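Local coordinates for NeuRonal IgCAM-5 (Caenorhabditis elegans, PDB 6ON6), which probably acts as a neuronal cell-surface receptor in adhesion and wiring, its first immunoglobulin domain pairing with a second copy to form a homodimer, at residues Asn82-Glu85 against Ser86-Gly89; Ile95-Glu98 against Pro99-Ser103. One frame throughout, in Å; residues are numbered along the deposited sequence.

Contact 1: Asn82-Glu85 against Ser86-Gly89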
ATOM      1  N   ASN A  82     -11.275   9.437  15.160  1.00 20.05           N
ATOM      2  CA  ASN A  82     -12.391  10.273  14.699  1.00 21.25           C
ATOM      3  C   ASN A  82     -13.102   9.634  13.504  1.00 20.81           C
ATOM      4  O   ASN A  82     -13.227  10.207  12.434  1.00 22.49           O
ATOM      5  CB  ASN A  82     -11.911  11.698  14.355  1.00 22.33           C
ATOM      6  CG  ASN A  82     -13.044  12.614  14.003  1.00 24.77           C
ATOM      7  OD1 ASN A  82     -14.170  12.458  14.490  1.00 28.38           O
ATOM      8  ND2 ASN A  82     -12.759  13.550  13.107  1.00 30.12           N
ATOM      9  N   VAL A  83     -13.571   8.399  13.704  1.00 20.79           N
ATOM     10  CA  VAL A  83     -14.084   7.621  12.584  1.00 21.77           C
ATOM     11  C   VAL A  83     -15.252   8.328  11.894  1.00 23.79           C
ATOM     12  O   VAL A  83     -16.121   8.906  12.552  1.00 22.56           O
ATOM     13  CB  VAL A  83     -14.475   6.224  13.110  1.00 23.50           C
ATOM     14  CG1 VAL A  83     -15.400   5.557  12.152  1.00 30.66           C
ATOM     15  CG2 VAL A  83     -13.204   5.395  13.362  1.00 24.64           C
ATOM     16  N   GLN A  84     -15.256   8.272  10.558  1.00 23.09           N
ATOM     17  CA  GLN A  84     -16.282   8.876   9.721  1.00 23.16           C
ATOM     18  C   GLN A  84     -16.780   7.809   8.754  1.00 26.00           C
ATOM     19  O   GLN A  84     -16.180   6.748   8.609  1.00 26.43           O
ATOM     20  CB  GLN A  84     -15.679  10.045   8.951  1.00 26.67           C
ATOM     21  CG  GLN A  84     -15.156  11.159   9.860  1.00 27.05           C
ATOM     22  CD  GLN A  84     -16.236  11.851  10.625  1.00 27.67           C
ATOM     23  OE1 GLN A  84     -17.301  12.187  10.042  1.00 28.00           O
ATOM     24  NE2 GLN A  84     -15.935  12.225  11.881  1.00 28.87           N
ATOM     25  N   GLU A  85     -17.895   8.075   8.097  1.00 29.61           N
ATOM     26  CA  GLU A  85     -18.412   7.210   7.044  1.00 28.44           C
ATOM     27  C   GLU A  85     -17.344   6.816   6.031  1.00 30.20           C
ATOM     28  O   GLU A  85     -17.260   5.648   5.636  1.00 32.29           O
ATOM     29  CB  GLU A  85     -19.536   7.920   6.316  1.00 30.70           C
ATOM     30  CG  GLU A  85     -20.793   8.085   7.125  1.00 36.04           C
ATOM     31  CD  GLU A  85     -21.955   8.526   6.232  1.00 42.69           C
ATOM     32  OE1 GLU A  85     -22.184   9.756   6.053  1.00 50.18           O
ATOM     33  OE2 GLU A  85     -22.611   7.617   5.674  1.00 49.74           O
ATOM     34  N   SER A  86     -16.471   7.738   5.654  1.00 33.91           N
ATOM     35  CA  SER A  86     -15.451   7.436   4.664  1.00 29.34           C
ATOM     36  C   SER A  86     -14.421   6.436   5.176  1.00 28.04           C
ATOM     37  O   SER A  86     -13.687   5.869   4.360  1.00 30.28           O
ATOM     38  CB  SER A  86     -14.738   8.699   4.195  1.00 36.43           C
ATOM     39  OG  SER A  86     -14.318   9.438   5.310  1.00 38.55           O
ATOM     40  N   ASP A  87     -14.353   6.200   6.496  1.00 25.98           N
ATOM     41  CA  ASP A  87     -13.444   5.186   7.035  1.00 25.93           C
ATOM     42  C   ASP A  87     -14.000   3.776   6.975  1.00 26.10           C
ATOM     43  O   ASP A  87     -13.243   2.833   7.272  1.00 27.94           O
ATOM     44  CB  ASP A  87     -13.113   5.542   8.483  1.00 23.46           C
ATOM     45  CG  ASP A  87     -12.404   6.878   8.594  1.00 25.40           C
ATOM     46  OD1 ASP A  87     -11.443   7.086   7.835  1.00 28.88           O
ATOM     47  OD2 ASP A  87     -12.801   7.694   9.428  1.00 24.71           O
ATOM     48  N   ARG A  88     -15.277   3.577   6.633  1.00 29.38           N
ATOM     49  CA  ARG A  88     -15.810   2.222   6.468  1.00 29.20           C
ATOM     50  C   ARG A  88     -14.951   1.437   5.492  1.00 29.63           C
ATOM     51  O   ARG A  88     -14.546   1.967   4.450  1.00 32.71           O
ATOM     52  CB  ARG A  88     -17.186   2.266   5.818  1.00 33.96           C
ATOM     53  CG  ARG A  88     -18.312   2.711   6.673  1.00 37.53           C
ATOM     54  CD  ARG A  88     -19.614   2.682   5.870  1.00 41.15           C
ATOM     55  NE  ARG A  88     -20.693   3.111   6.748  1.00 45.60           N
ATOM     56  CZ  ARG A  88     -21.430   4.199   6.587  1.00 45.61           C
ATOM     57  NH1 ARG A  88     -21.269   4.979   5.524  1.00 48.62           N
ATOM     58  NH2 ARG A  88     -22.363   4.482   7.487  1.00 50.84           N
ATOM     59  N   GLY A  89     -14.734   0.147   5.793  1.00 28.66           N
ATOM     60  CA  GLY A  89     -14.123  -0.729   4.817  1.00 30.50           C
ATOM     61  C   GLY A  89     -13.150  -1.687   5.453  1.00 27.25           C
ATOM     62  O   GLY A  89     -13.171  -1.905   6.659  1.00 27.33           O
TER
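The short 3-10 turn in the loop between strands 75-80 and 89-95 of the immunoglobulin domain is tied together by D87 and Q84 and, one residue on, by R88 and E85. D87 and Q84 bond reciprocally. The amide Q84 N donates to D87 OD2 at 2.8 Å, meeting the carboxylate on its anti side and 21° out of its plane, while D87 N returns to Q84 O, also at 2.8 Å. A chi1 of -62°, with CG beside its own backbone N, brings the D87 carboxylate back to the Q84 amide, and OD2 comes within 3.4 Å of V83 CA. OD2 also forms a salt bridge with K62, a positive charge that would be expected to favour the ionised carboxylate in this buried position.

R88 N continues the turn, donating to E85 O at 3.0 Å. The two side chains then run alongside each other on the outer surface, pointing the same way, and end in a salt bridge in which R88 NH1 lies 3.0 Å from E85 OE2. That oxygen sits at the edge of the guanidinium, in its plane, yet the carboxylate itself is turned almost perpendicular, 89° between planes, so a single oxygen carries the bond rather than a two-pronged pair. R88 NH2 is used differently, reaching V109 O.

D87 O receives Y91 OH, a tyrosine corner as in other immunoglobulin domains, while V83 and D87 rest on L107 of strand 101-110 and G89 begins strand 89-95 with backbone bonding to L107.

Contact 2: Ile95-Glu98 against Pro99-Ser103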
ATOM      1  N   ILE A  95       2.796  -8.416   5.303  1.00 29.80           N
ATOM      2  CA  ILE A  95       4.226  -8.556   5.512  1.00 31.14           C
ATOM      3  C   ILE A  95       4.847  -9.031   4.220  1.00 31.74           C
ATOM      4  O   ILE A  95       4.232  -9.824   3.505  1.00 36.92           O
ATOM      5  CB  ILE A  95       4.471  -9.629   6.582  1.00 35.69           C
ATOM      6  CG1 ILE A  95       3.530  -9.405   7.777  1.00 37.73           C
ATOM      7  CG2 ILE A  95       5.893  -9.556   7.022  1.00 34.97           C
ATOM      8  CD1 ILE A  95       3.401 -10.615   8.699  1.00 47.46           C
ATOM      9  N   ASN A  96       6.026  -8.482   3.884  1.00 33.02           N
ATOM     10  CA  ASN A  96       6.678  -8.762   2.595  1.00 32.86           C
ATOM     11  C   ASN A  96       7.384 -10.100   2.533  1.00 39.47           C
ATOM     12  O   ASN A  96       8.504 -10.191   2.025  1.00 40.67           O
ATOM     13  CB  ASN A  96       7.638  -7.656   2.170  1.00 36.10           C
ATOM     14  CG  ASN A  96       8.764  -7.476   3.129  1.00 36.22           C
ATOM     15  OD1 ASN A  96       8.756  -8.045   4.229  1.00 37.05           O
ATOM     16  ND2 ASN A  96       9.760  -6.697   2.727  1.00 40.39           N
ATOM     17  N   THR A  97       6.711 -11.121   3.014  1.00 37.26           N
ATOM     18  CA  THR A  97       7.202 -12.471   2.825  1.00 36.55           C
ATOM     19  C   THR A  97       6.844 -12.959   1.436  1.00 36.66           C
ATOM     20  O   THR A  97       6.041 -12.364   0.699  1.00 34.52           O
ATOM     21  CB  THR A  97       6.549 -13.376   3.848  1.00 39.59           C
ATOM     22  OG1 THR A  97       5.122 -13.223   3.793  1.00 41.03           O
ATOM     23  CG2 THR A  97       7.067 -13.052   5.237  1.00 41.33           C
ATOM     24  N   GLU A  98       7.494 -14.060   1.077  1.00 39.38           N
ATOM     25  CA  GLU A  98       7.221 -14.791  -0.148  1.00 40.36           C
ATOM     26  C   GLU A  98       6.965 -16.217   0.310  1.00 39.43           C
ATOM     27  O   GLU A  98       7.910 -16.911   0.748  1.00 43.26           O
ATOM     28  CB  GLU A  98       8.399 -14.714  -1.123  1.00 38.58           C
ATOM     29  CG  GLU A  98       8.515 -13.310  -1.692  1.00 38.35           C
ATOM     30  CD  GLU A  98       9.867 -12.966  -2.279  1.00 43.73           C
ATOM     31  OE1 GLU A  98      10.669 -13.909  -2.546  1.00 48.42           O
ATOM     32  OE2 GLU A  98      10.104 -11.731  -2.456  1.00 41.37           O
ATOM     33  N   PRO A  99       5.727 -16.686   0.252  1.00 40.09           N
ATOM     34  CA  PRO A  99       4.602 -15.853  -0.189  1.00 37.74           C
ATOM     35  C   PRO A  99       4.134 -14.844   0.879  1.00 40.60           C
ATOM     36  O   PRO A  99       4.597 -14.865   2.022  1.00 40.53           O
ATOM     37  CB  PRO A  99       3.501 -16.872  -0.434  1.00 38.53           C
ATOM     38  CG  PRO A  99       3.805 -17.973   0.560  1.00 44.95           C
ATOM     39  CD  PRO A  99       5.320 -18.049   0.629  1.00 41.92           C
ATOM     40  N   ILE A 100       3.184 -14.000   0.509  1.00 36.50           N
ATOM     41  CA  ILE A 100       2.814 -12.892   1.395  1.00 34.62           C
ATOM     42  C   ILE A 100       2.126 -13.421   2.643  1.00 37.61           C
ATOM     43  O   ILE A 100       1.587 -14.521   2.690  1.00 38.63           O
ATOM     44  CB  ILE A 100       1.905 -11.926   0.628  1.00 30.51           C
ATOM     45  CG1 ILE A 100       1.822 -10.570   1.324  1.00 35.93           C
ATOM     46  CG2 ILE A 100       0.544 -12.601   0.442  1.00 35.80           C
ATOM     47  CD1 ILE A 100       1.337  -9.537   0.437  1.00 37.75           C
ATOM     48  N   THR A 101       2.136 -12.606   3.672  1.00 34.71           N
ATOM     49  CA  THR A 101       1.408 -12.919   4.885  1.00 34.59           C
ATOM     50  C   THR A 101       0.556 -11.701   5.196  1.00 30.83           C
ATOM     51  O   THR A 101       1.061 -10.570   5.153  1.00 35.71           O
ATOM     52  CB  THR A 101       2.398 -13.175   5.999  1.00 41.38           C
ATOM     53  OG1 THR A 101       3.281 -14.236   5.591  1.00 45.78           O
ATOM     54  CG2 THR A 101       1.669 -13.597   7.233  1.00 44.73           C
ATOM     55  N   LEU A 102      -0.730 -11.931   5.422  1.00 34.94           N
ATOM     56  CA  LEU A 102      -1.620 -10.802   5.670  1.00 33.83           C
ATOM     57  C   LEU A 102      -2.836 -11.224   6.475  1.00 32.63           C
ATOM     58  O   LEU A 102      -3.139 -12.412   6.639  1.00 38.01           O
ATOM     59  CB  LEU A 102      -2.036 -10.155   4.360  1.00 39.21           C
ATOM     60  CG  LEU A 102      -2.906 -10.880   3.350  1.00 44.98           C
ATOM     61  CD1 LEU A 102      -4.373 -10.668   3.661  1.00 46.63           C
ATOM     62  CD2 LEU A 102      -2.576 -10.310   1.987  1.00 44.97           C
ATOM     63  N   SER A 103      -3.480 -10.227   7.055  1.00 30.68           N
ATOM     64  CA  SER A 103      -4.660 -10.382   7.882  1.00 26.76           C
ATOM     65  C   SER A 103      -5.515  -9.134   7.650  1.00 25.50           C
ATOM     66  O   SER A 103      -4.988  -8.007   7.583  1.00 27.48           O
ATOM     67  CB  SER A 103      -4.233 -10.393   9.335  1.00 33.00           C
ATOM     68  OG  SER A 103      -5.319 -10.685  10.170  1.00 40.84           O
TER
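T97 OG1 is gripped on the inside of the loop by two partners: it donates to P99 O over a very short 2.5 Å and shares a hydrogen bond with T101 OG1 at 2.8 Å. The T97 hydroxyl is placed there by a chi1 of 53°, which sets OG1 between the backbone N and the carbonyl carbon. T97 O is turned across the loop to I100, whose CA makes a CA-H...O contact with it at 3.3 Å, and it also accepts from R58 NE of the second subunit.

The loop is the hairpin connection between strands 89-95 and 101-110, the F and G strands of the immunoglobulin fold, and the peptide bond before P99 is cis, which bends the chain at its far end. I95 and T101 close its base as an antiparallel hydrogen-bonded pair. One rung is sound, I95 N to T101 O at 2.8 Å; the other, T101 N to I95 O, is stretched to 3.5 Å and weak. I95 O also receives a weak bond from T97 N, closing an inverse gamma turn centred on N96. Beside this pair, I95 CD1 packs against T101 CG2 at 3.7 Å, and both side chains touch I8, while I100 CG1 approaches I95 O at 3.3 Å.

The N96 amide bridges two chains, OD1 taking M37 N and ND2 reaching F57 O of the second subunit, and E98 OE2 accepts from R59 N of that same partner subunit.

How the contacts relate
Contact 1 comes first along the chain and leads into strand 89-95; contact 2 begins where that strand ends and passes into strand 101-110. The two therefore mark opposite ends of the same strand, their centres 26 Å apart on opposite sides of the chain's centre and their nearest atoms about 10 Å apart, without touching. Strand 101-110 runs back from contact 2 to meet contact 1 through L107. Between them lies C93, which forms the disulfide with C28. Contact 2 faces the second subunit and contributes to the homodimer, whereas contact 1 touches no other chain of the assembly and adjoins the glycan on N90.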